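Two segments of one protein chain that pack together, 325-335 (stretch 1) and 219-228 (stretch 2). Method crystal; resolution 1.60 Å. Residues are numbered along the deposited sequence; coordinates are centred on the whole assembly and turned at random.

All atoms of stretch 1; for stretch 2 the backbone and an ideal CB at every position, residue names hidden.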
ATOM      1  N   LEU A 325     -41.083  15.244  10.526  1.00 25.84           N
ATOM      2  CA  LEU A 325     -40.890  16.694  10.578  1.00 24.49           C
ATOM      3  C   LEU A 325     -41.427  17.447   9.366  1.00 25.44           C
ATOM      4  O   LEU A 325     -41.295  18.667   9.289  1.00 29.52           O
ATOM      5  CB  LEU A 325     -39.407  17.025  10.747  1.00 23.65           C
ATOM      6  CG  LEU A 325     -38.706  16.424  11.961  1.00 25.91           C
ATOM      7  CD1 LEU A 325     -37.251  16.891  12.026  1.00 25.52           C
ATOM      8  CD2 LEU A 325     -39.456  16.787  13.241  1.00 27.90           C
ATOM      9  N   ILE A 326     -42.015  16.727   8.418  1.00 23.06           N
ATOM     10  CA  ILE A 326     -42.487  17.347   7.187  1.00 25.15           C
ATOM     11  C   ILE A 326     -44.001  17.238   7.065  1.00 28.62           C
ATOM     12  O   ILE A 326     -44.574  16.178   7.308  1.00 29.99           O
ATOM     13  CB  ILE A 326     -41.806  16.708   5.960  1.00 27.86           C
ATOM     14  CG1 ILE A 326     -40.315  17.051   5.955  1.00 28.62           C
ATOM     15  CG2 ILE A 326     -42.453  17.182   4.679  1.00 33.68           C
ATOM     16  CD1 ILE A 326     -39.544  16.354   4.866  1.00 36.41           C
ATOM     17  N   ASP A 327     -44.646  18.339   6.687  1.00 31.50           N
ATOM     18  CA  ASP A 327     -46.099  18.357   6.538  1.00 30.32           C
ATOM     19  C   ASP A 327     -46.552  17.924   5.147  1.00 24.29           C
ATOM     20  O   ASP A 327     -45.864  18.161   4.151  1.00 27.35           O
ATOM     21  CB  ASP A 327     -46.659  19.746   6.850  0.51 35.34           C
ATOM     22  CG  ASP A 327     -46.677  20.050   8.338  1.00 44.76           C
ATOM     23  OD1 ASP A 327     -46.928  19.119   9.136  1.00 43.04           O
ATOM     24  OD2 ASP A 327     -46.439  21.222   8.705  1.00 50.49           O
ATOM     25  N   GLN A 328     -47.721  17.295   5.094  1.00 26.48           N
ATOM     26  CA  GLN A 328     -48.328  16.892   3.833  1.00 25.52           C
ATOM     27  C   GLN A 328     -48.542  18.066   2.884  1.00 29.73           C
ATOM     28  O   GLN A 328     -49.033  19.117   3.287  1.00 31.18           O
ATOM     29  CB  GLN A 328     -49.668  16.214   4.096  1.00 26.87           C
ATOM     30  CG  GLN A 328     -50.387  15.799   2.832  1.00 31.52           C
ATOM     31  CD  GLN A 328     -49.682  14.665   2.112  1.00 32.09           C
ATOM     32  OE1 GLN A 328     -49.450  13.596   2.685  1.00 30.90           O
ATOM     33  NE2 GLN A 328     -49.335  14.893   0.851  1.00 26.41           N
ATOM     34  N   ARG A 329     -48.179  17.884   1.620  1.00 28.08           N
ATOM     35  CA  ARG A 329     -48.471  18.885   0.591  1.00 30.12           C
ATOM     36  C   ARG A 329     -49.627  18.458  -0.306  1.00 34.02           C
ATOM     37  O   ARG A 329     -49.921  17.268  -0.427  1.00 34.60           O
ATOM     38  CB  ARG A 329     -47.243  19.144  -0.267  1.00 30.81           C
ATOM     39  CG  ARG A 329     -46.055  19.635   0.506  1.00 31.25           C
ATOM     40  CD  ARG A 329     -44.969  20.078  -0.436  1.00 36.25           C
ATOM     41  NE  ARG A 329     -43.910  20.776   0.275  1.00 33.38           N
ATOM     42  CZ  ARG A 329     -43.147  21.716  -0.270  1.00 30.77           C
ATOM     43  NH1 ARG A 329     -43.331  22.069  -1.534  1.00 27.46           N
ATOM     44  NH2 ARG A 329     -42.203  22.302   0.453  1.00 26.60           N
ATOM     45  N   GLU A 330     -50.281  19.433  -0.934  1.00 40.84           N
ATOM     46  CA  GLU A 330     -51.351  19.140  -1.883  1.00 43.34           C
ATOM     47  C   GLU A 330     -50.763  18.698  -3.219  1.00 42.15           C
ATOM     48  O   GLU A 330     -49.623  19.042  -3.545  1.00 44.93           O
ATOM     49  CB  GLU A 330     -52.262  20.356  -2.070  0.70 39.66           C
ATOM     50  CG  GLU A 330     -53.200  20.616  -0.897  0.50 39.17           C
ATOM     51  CD  GLU A 330     -54.170  21.753  -1.161  0.34 39.02           C
ATOM     52  OE1 GLU A 330     -53.837  22.649  -1.965  0.32 35.35           O
ATOM     53  OE2 GLU A 330     -55.269  21.746  -0.568  0.27 38.31           O
ATOM     54  N   LYS A 331     -51.531  17.922  -3.983  1.00 44.39           N
ATOM     55  CA  LYS A 331     -51.090  17.490  -5.307  1.00 44.89           C
ATOM     56  C   LYS A 331     -50.704  18.718  -6.120  1.00 49.23           C
ATOM     57  O   LYS A 331     -51.427  19.714  -6.130  1.00 54.34           O
ATOM     58  CB  LYS A 331     -52.181  16.690  -6.023  0.50 40.87           C
ATOM     59  CG  LYS A 331     -52.201  15.208  -5.674  0.54 38.92           C
ATOM     60  CD  LYS A 331     -52.735  14.968  -4.273  0.50 36.66           C
ATOM     61  CE  LYS A 331     -52.514  13.526  -3.838  0.50 37.81           C
ATOM     62  NZ  LYS A 331     -53.085  12.553  -4.810  0.22 35.18           N
ATOM     63  N   ASN A 332     -49.556  18.657  -6.785  1.00 48.01           N
ATOM     64  CA  ASN A 332     -49.028  19.829  -7.478  1.00 48.82           C
ATOM     65  C   ASN A 332     -48.762  19.590  -8.962  1.00 48.83           C
ATOM     66  O   ASN A 332     -47.768  20.071  -9.513  1.00 46.87           O
ATOM     67  CB  ASN A 332     -47.757  20.331  -6.786  1.00 49.81           C
ATOM     68  CG  ASN A 332     -46.747  19.227  -6.555  0.71 41.02           C
ATOM     69  OD1 ASN A 332     -46.931  18.098  -7.012  0.61 42.26           O
ATOM     70  ND2 ASN A 332     -45.669  19.546  -5.848  0.47 41.12           N
ATOM     71  N   ASN A 333     -49.665  18.855  -9.603  1.00 40.88           N
ATOM     72  CA  ASN A 333     -49.553  18.547 -11.028  1.00 44.29           C
ATOM     73  C   ASN A 333     -48.195  17.962 -11.439  1.00 38.49           C
ATOM     74  O   ASN A 333     -47.681  18.254 -12.519  1.00 41.22           O
ATOM     75  CB  ASN A 333     -49.936  19.759 -11.897  0.25 40.87           C
ATOM     76  CG  ASN A 333     -48.765  20.685 -12.177  0.33 41.50           C
ATOM     77  OD1 ASN A 333     -48.293  20.778 -13.310  0.23 42.16           O
ATOM     78  ND2 ASN A 333     -48.300  21.385 -11.149  0.35 43.58           N
ATOM     79  N   THR A 334     -47.621  17.134 -10.570  1.00 33.67           N
ATOM     80  CA  THR A 334     -46.475  16.317 -10.955  1.00 30.68           C
ATOM     81  C   THR A 334     -46.892  15.400 -12.100  1.00 27.52           C
ATOM     82  O   THR A 334     -47.879  14.672 -11.989  1.00 28.42           O
ATOM     83  CB  THR A 334     -45.970  15.456  -9.785  1.00 26.72           C
ATOM     84  OG1 THR A 334     -45.372  16.305  -8.798  1.00 30.67           O
ATOM     85  CG2 THR A 334     -44.938  14.447 -10.272  1.00 25.27           C
ATOM     86  N   PRO A 335     -46.145  15.433 -13.211  1.00 27.50           N
ATOM     87  CA  PRO A 335     -46.581  14.659 -14.381  1.00 28.20           C
ATOM     88  C   PRO A 335     -46.489  13.142 -14.192  1.00 25.70           C
ATOM     89  O   PRO A 335     -45.723  12.657 -13.365  1.00 26.47           O
ATOM     90  CB  PRO A 335     -45.638  15.134 -15.490  1.00 26.68           C
ATOM     91  CG  PRO A 335     -44.446  15.665 -14.795  1.00 27.23           C
ATOM     92  CD  PRO A 335     -44.933  16.224 -13.480  1.00 27.35           C
ATOM     93  N   UNK A 219     -43.745   6.603   1.372  1.00 17.26           N
ATOM     94  CA  UNK A 219     -44.391   7.516   2.311  1.00 15.50           C
ATOM     95  C   UNK A 219     -43.829   8.932   2.205  1.00 17.32           C
ATOM     96  O   UNK A 219     -44.585   9.908   2.176  1.00 19.41           O
ATOM     97  CB  UNK A 219     -44.230   6.998   3.742  1.00 15.50           C
ATOM     98  N   UNK A 220     -42.504   9.040   2.146  1.00 16.72           N
ATOM     99  CA  UNK A 220     -41.832  10.333   2.070  1.00 16.91           C
ATOM    100  C   UNK A 220     -42.229  11.083   0.799  1.00 18.75           C
ATOM    101  O   UNK A 220     -42.578  12.256   0.843  1.00 18.37           O
ATOM    102  CB  UNK A 220     -40.314  10.147   2.121  1.00 16.91           C
ATOM    103  N   UNK A 221     -42.173  10.397  -0.337  1.00 13.22           N
ATOM    104  CA  UNK A 221     -42.500  11.005  -1.621  1.00 15.00           C
ATOM    105  C   UNK A 221     -43.958  11.463  -1.668  1.00 16.96           C
ATOM    106  O   UNK A 221     -44.270  12.523  -2.212  1.00 18.58           O
ATOM    107  CB  UNK A 221     -42.223  10.018  -2.757  1.00 15.00           C
ATOM    108  N   UNK A 222     -44.846  10.651  -1.111  1.00 15.46           N
ATOM    109  CA  UNK A 222     -46.272  10.959  -1.127  1.00 17.63           C
ATOM    110  C   UNK A 222     -46.579  12.126  -0.185  1.00 22.33           C
ATOM    111  O   UNK A 222     -47.488  12.919  -0.433  1.00 24.14           O
ATOM    112  CB  UNK A 222     -47.090   9.727  -0.734  1.00 17.63           C
ATOM    113  N   UNK A 223     -45.803  12.232   0.887  1.00 18.48           N
ATOM    114  CA  UNK A 223     -45.927  13.350   1.818  1.00 21.36           C
ATOM    115  C   UNK A 223     -45.612  14.674   1.117  1.00 22.74           C
ATOM    116  O   UNK A 223     -46.254  15.691   1.371  1.00 23.87           O
ATOM    117  CB  UNK A 223     -44.999  13.150   3.018  1.00 21.36           C
ATOM    118  N   UNK A 224     -44.619  14.657   0.233  1.00 20.91           N
ATOM    119  CA  UNK A 224     -44.215  15.862  -0.492  1.00 20.35           C
ATOM    120  C   UNK A 224     -44.923  16.041  -1.822  1.00 23.79           C
ATOM    121  O   UNK A 224     -44.893  17.126  -2.403  1.00 27.39           O
ATOM    122  CB  UNK A 224     -42.704  15.837  -0.730  1.00 20.35           C
ATOM    123  N   UNK A 225     -45.557  14.980  -2.308  1.00 22.63           N
ATOM    124  CA  UNK A 225     -46.115  14.990  -3.654  1.00 23.97           C
ATOM    125  C   UNK A 225     -45.089  15.504  -4.659  1.00 27.16           C
ATOM    126  O   UNK A 225     -45.415  16.285  -5.557  1.00 28.35           O
ATOM    127  CB  UNK A 225     -47.381  15.847  -3.702  1.00 23.97           C
ATOM    128  N   UNK A 226     -43.846  15.060  -4.499  1.00 22.01           N
ATOM    129  CA  UNK A 226     -42.762  15.489  -5.379  1.00 19.93           C
ATOM    130  C   UNK A 226     -42.434  14.408  -6.406  1.00 18.12           C
ATOM    131  O   UNK A 226     -42.616  13.225  -6.139  1.00 17.83           O
ATOM    132  CB  UNK A 226     -41.516  15.836  -4.561  1.00 19.93           C
ATOM    133  N   UNK A 227     -41.952  14.820  -7.588  1.00 17.48           N
ATOM    134  CA  UNK A 227     -41.494  13.833  -8.566  1.00 15.39           C
ATOM    135  C   UNK A 227     -40.301  13.052  -8.018  1.00 15.32           C
ATOM    136  O   UNK A 227     -39.446  13.622  -7.334  1.00 16.58           O
ATOM    137  CB  UNK A 227     -41.122  14.515  -9.884  1.00 15.39           C
ATOM    138  N   UNK A 228     -40.253  11.762  -8.327  1.00 17.69           N
ATOM    139  CA  UNK A 228     -39.152  10.912  -7.902  1.00 14.23           C
ATOM    140  C   UNK A 228     -38.417  10.380  -9.127  1.00 13.51           C
ATOM    141  O   UNK A 228     -39.031   9.876 -10.059  1.00 14.63           O
ATOM    142  CB  UNK A 228     -39.657   9.761  -7.030  1.00 14.23           C
TER

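Stretch 1, without regular secondary structure but extended from Ile-326 to Lys-331, passes the end of a helix in stretch 2, and the helical backbone angles hold from 219 to 224. At position 219 nothing of stretch 1 lies within 5.5 Å of the ideal CB; the residue is Ala-219.

Position 220 points its CA-to-CB bond away from stretch 1, yet a long side chain could swing back toward the apolar end of Ile-326. Leucine, methionine or an aromatic would suit. It is Phe-220, with chi1 t, whose CE1 lies 3.4 Å from Ile-326 CD1. Position 221 is out of reach and holds Ala-221.

At 222 the bond points sideways into space that stretch 1 leaves open, so many residues would do. Glu-222 contributes chiefly its backbone: Gln-328 NE2 donates to Glu-222 O at 3.0 Å.

At position 223 the CB points sideways, 4.5 Å from Gln-328 OE1 and 5.0 Å from Ile-326 CG2, and the carbonyl of Ile-326 offers an acceptor farther out. A long side chain ending in a donor, such as lysine, arginine or glutamine, fits best. Arg-223 folds its chain through chi2 and chi3 both p, and NH1 donates to Ile-326 O at 2.9 Å, with the oxygen at the guanidinium edge. Its own carbonyl anchors the backbones, since Arg-329 N donates to Arg-223 O at 2.9 Å.

At 224 the bond points away, but the CB is 4.8 Å from Arg-329 CD, and Ile-326 CG2 is within range of a flexible or branched apolar chain; leucine, isoleucine or methionine would serve. Leu-224 turns CD2 to 3.6 Å from Ile-326 CG2. A water donates to Leu-224 O at 2.7 Å and weakly accepts from Arg-329 NH1 at 3.4 Å.

Position 225 leaves the helix with positive phi, which favours glycine, asparagine or aspartate. Its CB points toward stretch 1, 3.9 Å from Glu-330 O, and the carbonyl of Arg-329 can take a further donor, which, with positive phi, makes asparagine a particularly good fit. Asn-225 meets both demands: ND2 donates to Arg-329 O at 2.8 Å. Gln-328 NE2 also donates to Arg-329 O at 2.8 Å, so one carbonyl gathers two side-chain amides.

At 226 the bond points away and stretch 1 asks for nothing; Ala-226 occupies it. Position 227, with phi -63°, permits proline, and its CB lies 3.8 Å from Thr-334 CG2, so a compact apolar residue suits. Pro-227 also brings CD to 3.8 Å from Thr-334 OG1. Position 228 makes no contact and is Val-228.

Stretch 2 219-228: AFAERLNAPV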
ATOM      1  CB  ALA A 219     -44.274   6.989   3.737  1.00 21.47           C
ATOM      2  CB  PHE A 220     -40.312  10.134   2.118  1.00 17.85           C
ATOM      3  CG  PHE A 220     -39.542  11.394   2.405  1.00 19.27           C
ATOM      4  CD1 PHE A 220     -39.602  11.984   3.656  1.00 20.49           C
ATOM      5  CD2 PHE A 220     -38.760  11.983   1.426  1.00 18.42           C
ATOM      6  CE1 PHE A 220     -38.894  13.151   3.932  1.00 25.38           C
ATOM      7  CE2 PHE A 220     -38.047  13.150   1.690  1.00 23.32           C
ATOM      8  CZ  PHE A 220     -38.116  13.734   2.945  1.00 24.66           C
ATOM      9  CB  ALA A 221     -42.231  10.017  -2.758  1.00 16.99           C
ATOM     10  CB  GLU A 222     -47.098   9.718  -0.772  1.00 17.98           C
ATOM     11  CG  GLU A 222     -47.109   8.671  -1.891  1.00 18.50           C
ATOM     12  CD  GLU A 222     -47.928   7.433  -1.571  1.00 21.79           C
ATOM     13  OE1 GLU A 222     -48.325   7.261  -0.402  1.00 24.80           O
ATOM     14  OE2 GLU A 222     -48.164   6.618  -2.491  1.00 20.62           O
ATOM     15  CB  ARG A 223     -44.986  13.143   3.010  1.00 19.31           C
ATOM     16  CG  ARG A 223     -45.135  14.185   4.124  1.00 24.81           C
ATOM     17  CD  ARG A 223     -46.468  14.025   4.827  1.00 27.58           C
ATOM     18  NE  ARG A 223     -46.578  12.739   5.510  1.00 33.08           N
ATOM     19  CZ  ARG A 223     -46.227  12.542   6.778  1.00 37.99           C
ATOM     20  NH1 ARG A 223     -45.743  13.549   7.486  1.00 33.22           N
ATOM     21  NH2 ARG A 223     -46.359  11.342   7.336  1.00 35.00           N
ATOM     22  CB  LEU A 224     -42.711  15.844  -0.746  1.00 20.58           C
ATOM     23  CG  LEU A 224     -41.798  15.965   0.457  1.00 23.80           C
ATOM     24  CD1 LEU A 224     -40.355  15.775   0.022  1.00 24.81           C
ATOM     25  CD2 LEU A 224     -41.997  17.322   1.119  1.00 30.04           C
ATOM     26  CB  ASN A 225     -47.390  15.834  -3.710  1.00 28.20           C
ATOM     27  CG  ASN A 225     -48.641  15.012  -3.483  1.00 31.36           C
ATOM     28  OD1 ASN A 225     -48.807  13.942  -4.066  1.00 34.90           O
ATOM     29  ND2 ASN A 225     -49.526  15.502  -2.622  1.00 35.07           N
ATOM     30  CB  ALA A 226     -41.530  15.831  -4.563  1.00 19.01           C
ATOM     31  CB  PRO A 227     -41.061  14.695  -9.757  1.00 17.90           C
ATOM     32  CG  PRO A 227     -40.722  16.015  -9.162  1.00 22.72           C
ATOM     33  CD  PRO A 227     -41.698  16.201  -8.034  1.00 20.39           C
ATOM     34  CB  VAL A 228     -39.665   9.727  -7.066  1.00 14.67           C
ATOM     35  CG1 VAL A 228     -38.534   8.769  -6.760  1.00 14.65           C
ATOM     36  CG2 VAL A 228     -40.314  10.238  -5.771  1.00 16.25           C
TER
HETATM   37  O   HOH W   1     -44.071  19.418  -3.520  1.00 27.19           O
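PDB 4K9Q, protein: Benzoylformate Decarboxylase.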